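Local coordinates for uncharacterized protein DUF1185 (Bordetella bronchiseptica RB50, PDB 3BYQ), which is of unknown function but adopts a variant of the Bacillus chorismate mutase fold and may take part in amino-acid metabolism, at the interface of chains A and B. Sequence-based numbering; all coordinates share one arbitrary frame. Chains: chain A/B, Uncharacterized protein DUF1185.

Contacts 1 and 2 lie about 40 Å apart, between the centres of their C-alpha atoms, at two ends of one two-fold symmetric interface. Both use the loop that follows strand 161-169, and residue 177 serves both, by its side chain (B:Arg177) in contact 1 and its backbone N (A:Arg177) in contact 2. Facing it are A:Glu91, just ahead of helix 93-96, in contact 1 and B:Glu93, its first residue, in contact 2. By the two-fold, the loop of each chain meets the 91-97 region of the other. The deposited assembly holds six copies, and this pairing may be one building unit.

Contact 1: the interface of chains A and B. Residues chain A 46-47, 50, 91; chain B 22-23, 175, 177.
The loop following strand 161-169 of chain B pushes B:Arg177 into a slot of chain A with apolar walls and a polar rim, built from the loop between strand 29-39 and helix 51-72 and from A:Glu91 just ahead of helix 93-96. The guanidinium is held both around its rim and over its two faces. At one rim NE and NH2 converge side-on on the backbone carbonyl A:Glu47 O, with NH2 at 2.9 Å from that oxygen. Both donors come from the same face of the peptide plane, and both bonds are bent. End-on, NH1 and NH2 take separate carboxylate oxygens of A:Glu91, making a salt bridge in which B:Arg177 NH2 lies 3.0 Å from A:Glu91 OE2. The NH1 bond to OE1 is the straighter of this pair (169° at H), but the two flat groups are turned 48° apart and the carboxylate oxygens are met from above their plane. NH1 also bonds to the carbonyl of B:His175, a bond within chain B that helps to hold the guanidinium's rotation.

A:Tyr46 covers one face, its CE1 lying 3.4 Å from B:Arg177 CZ with the ring tilted against the guanidinium. Its CG is anti to the backbone N (chi1 178°), which carries the ring out between the arginine and the loop of B:Gly22 and B:Pro23. There B:Pro23 CD sits over the middle of the tyrosine ring, 3.5 Å from A:Tyr46 CZ, as a CH-pi contact, while B:Gly22 CA touches CD1. The opposite guanidinium face receives A:Leu50 CD1 toward its rim, 3.5 Å from B:Arg177 NH2. The two-nitrogen grip of the guanidinium would favour a negatively charged A:Glu91. Farther back along the arginine, a water 2.9 Å from A:Leu50 N connects that amide to the backbone carbonyl B:Arg177 O, 2.8 Å from the same water.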
# COMPACT_ATOMS: atom_id res chain seq x y z
N TYR A 46 17.57 11.52 -20.72
CA TYR A 46 16.60 12.16 -21.60
C TYR A 46 16.97 11.83 -23.03
O TYR A 46 18.04 12.23 -23.53
CB TYR A 46 16.60 13.67 -21.42
CG TYR A 46 15.63 14.32 -22.37
CD1 TYR A 46 14.28 14.33 -22.11
CD2 TYR A 46 16.08 14.92 -23.54
CE1 TYR A 46 13.38 14.91 -22.99
CE2 TYR A 46 15.20 15.50 -24.40
CZ TYR A 46 13.86 15.49 -24.13
OH TYR A 46 13.00 16.09 -25.03
N GLU A 47 16.09 11.07 -23.67
CA GLU A 47 16.27 10.70 -25.05
C GLU A 47 15.30 11.51 -25.86
O GLU A 47 14.11 11.35 -25.70
CB GLU A 47 16.00 9.19 -25.27
CG GLU A 47 15.94 8.78 -26.76
CD GLU A 47 17.14 9.23 -27.56
OE1 GLU A 47 18.25 8.84 -27.17
OE2 GLU A 47 16.95 9.97 -28.57
N LEU A 50 12.10 9.12 -29.26
CA LEU A 50 11.46 7.87 -28.78
C LEU A 50 10.64 7.18 -29.87
O LEU A 50 9.98 6.16 -29.63
CB LEU A 50 10.58 8.19 -27.58
CG LEU A 50 11.32 8.63 -26.30
CD1 LEU A 50 10.31 9.05 -25.22
CD2 LEU A 50 12.23 7.50 -25.79
N GLU A 91 10.63 7.99 -17.37
CA GLU A 91 9.75 9.17 -17.46
C GLU A 91 8.44 8.75 -18.07
O GLU A 91 8.35 7.70 -18.70
CB GLU A 91 10.41 10.31 -18.23
CG GLU A 91 10.68 10.06 -19.65
CD GLU A 91 11.19 11.31 -20.36
OE1 GLU A 91 10.40 12.27 -20.62
OE2 GLU A 91 12.39 11.33 -20.73
N GLY B 22 14.00 16.45 -18.34
CA GLY B 22 14.30 16.90 -19.69
C GLY B 22 14.30 18.43 -19.73
O GLY B 22 14.19 19.08 -18.70
N PRO B 23 14.41 19.03 -20.93
CA PRO B 23 14.37 20.49 -21.06
C PRO B 23 13.02 21.03 -20.59
O PRO B 23 11.98 20.63 -21.12
CB PRO B 23 14.54 20.71 -22.55
CG PRO B 23 15.20 19.48 -23.04
CD PRO B 23 14.64 18.38 -22.23
N HIS B 175 7.24 16.98 -21.46
CA HIS B 175 8.20 16.63 -22.52
C HIS B 175 7.55 15.83 -23.65
O HIS B 175 8.19 14.96 -24.21
CB HIS B 175 9.42 15.87 -21.97
CG HIS B 175 10.08 16.55 -20.81
ND1 HIS B 175 10.42 17.89 -20.82
CD2 HIS B 175 10.51 16.06 -19.63
CE1 HIS B 175 11.01 18.19 -19.67
NE2 HIS B 175 11.07 17.10 -18.93
N ARG B 177 6.55 14.44 -26.96
CA ARG B 177 7.39 14.37 -28.17
C ARG B 177 7.17 13.15 -29.02
O ARG B 177 8.08 12.69 -29.68
CB ARG B 177 8.89 14.46 -27.79
CG ARG B 177 9.44 13.38 -26.85
CD ARG B 177 10.79 13.84 -26.29
NE ARG B 177 11.52 12.81 -25.52
CZ ARG B 177 11.35 12.56 -24.24
NH1 ARG B 177 10.43 13.17 -23.53
NH2 ARG B 177 12.11 11.66 -23.65
O HOH W 1 10.56 11.48 -29.77

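Contact 2: the interface of chains A and B. Residues chain A 173, 175-178; chain B 93, 96-97.
Helix 93-96 of chain B and the residue just after it meet the loop of chain A that follows strand 161-169, with B:Glu93 reaching into the bend formed by A:Arg173 and A:His175 to A:Leu178. The carboxylate is gripped side-on by A:Arg173, whose bend at chi3 (-60°) turns the NE/NH2 edge toward the acid. In this salt bridge A:Arg173 NE lies 2.7 Å from B:Glu93 OE1, and NH2 lies 2.9 Å from B:Glu93 OE2. Both bonds are nearly straight and stay in the guanidinium plane, yet that plane is turned 40° from the carboxylate. NH2 meets OE2 on its syn side but out of the carboxylate plane, and NE meets OE1 from above that plane.

From the opposite face of the carboxylate the backbone amide of A:Arg177 donates to the same oxygen as NH2, with A:Arg177 N at 2.9 Å from B:Glu93 OE2. Two donors thus hold OE2 from its two faces, and the loop backbone takes part in recognising the acid. OE1 is tied in addition to A:His175 N through a water that stands 2.9 Å from B:Glu93 OE1. This surrounding of N-H groups and an arginine would be expected to stabilise a charged glutamate. CG of B:Glu93 is anti to its own backbone N (chi1 -151°), and the bend at chi2 then turns the carboxylate into the loop. Its aliphatic part runs past the guanidinium end of A:Arg177, with B:Glu93 CB 3.6 Å from A:Arg177 NH1.

Beside the carboxylate, methyl groups take over the contact. B:Ala96 CB lies over one face of the A:Arg173 guanidinium, offset toward its rim. The branched end of A:Leu178 comes toward B:Glu93 from the opposite direction and spreads over the end of the short helix: its CD1 is 3.5 Å from B:Ala96 CB, and A:Leu178 CD2 is 3.8 Å from B:Val97 CG1.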
# COMPACT_ATOMS: atom_id res chain seq x y z
N ARG A 173 -21.12 -4.31 -17.48
CA ARG A 173 -21.02 -4.47 -16.02
C ARG A 173 -22.12 -5.47 -15.62
O ARG A 173 -23.21 -5.46 -16.20
CB ARG A 173 -21.27 -3.16 -15.30
CG ARG A 173 -20.21 -2.07 -15.52
CD ARG A 173 -20.44 -0.83 -14.62
NE ARG A 173 -21.74 -0.25 -14.91
CZ ARG A 173 -22.01 0.52 -15.95
NH1 ARG A 173 -21.09 0.82 -16.84
NH2 ARG A 173 -23.24 0.95 -16.13
N HIS A 175 -24.33 -5.72 -13.28
CA HIS A 175 -25.64 -5.15 -12.93
C HIS A 175 -25.86 -3.78 -13.57
O HIS A 175 -26.47 -2.92 -12.96
CB HIS A 175 -25.84 -5.06 -11.40
CG HIS A 175 -25.58 -6.35 -10.69
ND1 HIS A 175 -26.12 -7.56 -11.09
CD2 HIS A 175 -24.87 -6.60 -9.57
CE1 HIS A 175 -25.73 -8.50 -10.25
NE2 HIS A 175 -24.97 -7.95 -9.32
N ALA A 176 -25.36 -3.60 -14.80
CA ALA A 176 -25.53 -2.38 -15.59
C ALA A 176 -27.00 -2.01 -15.63
O ALA A 176 -27.87 -2.82 -16.04
CB ALA A 176 -24.97 -2.55 -17.04
N ARG A 177 -27.30 -0.78 -15.23
CA ARG A 177 -28.71 -0.34 -15.17
C ARG A 177 -28.90 1.16 -15.16
O ARG A 177 -29.86 1.65 -14.59
CB ARG A 177 -29.42 -0.94 -13.94
CG ARG A 177 -28.83 -0.61 -12.56
CD ARG A 177 -29.39 -1.59 -11.53
NE ARG A 177 -29.05 -1.26 -10.12
CZ ARG A 177 -27.95 -1.63 -9.50
NH1 ARG A 177 -26.98 -2.27 -10.13
NH2 ARG A 177 -27.80 -1.33 -8.23
N LEU A 178 -28.03 1.85 -15.87
CA LEU A 178 -28.03 3.31 -15.88
C LEU A 178 -28.43 3.94 -17.21
O LEU A 178 -28.20 5.12 -17.47
CB LEU A 178 -26.67 3.83 -15.40
CG LEU A 178 -26.26 3.52 -13.95
CD1 LEU A 178 -24.85 4.05 -13.74
CD2 LEU A 178 -27.26 4.06 -12.95
N GLU B 93 -21.81 -0.04 -9.65
CA GLU B 93 -22.86 0.77 -10.28
C GLU B 93 -23.04 2.11 -9.57
O GLU B 93 -23.48 3.09 -10.17
CB GLU B 93 -24.20 0.05 -10.35
CG GLU B 93 -25.03 0.50 -11.54
CD GLU B 93 -24.49 0.05 -12.89
OE1 GLU B 93 -23.55 -0.76 -12.93
OE2 GLU B 93 -25.05 0.46 -13.94
N ALA B 96 -20.63 4.21 -11.22
CA ALA B 96 -20.96 4.35 -12.66
C ALA B 96 -21.89 5.53 -12.94
O ALA B 96 -21.95 6.05 -14.04
CB ALA B 96 -21.52 3.05 -13.24
N VAL B 97 -22.65 5.91 -11.94
CA VAL B 97 -23.54 7.08 -12.09
C VAL B 97 -22.78 8.38 -12.45
O VAL B 97 -23.33 9.33 -13.06
CB VAL B 97 -24.38 7.33 -10.84
CG1 VAL B 97 -25.30 6.14 -10.53
CG2 VAL B 97 -23.48 7.56 -9.64
O HOH W 2 -22.85 -3.46 -12.21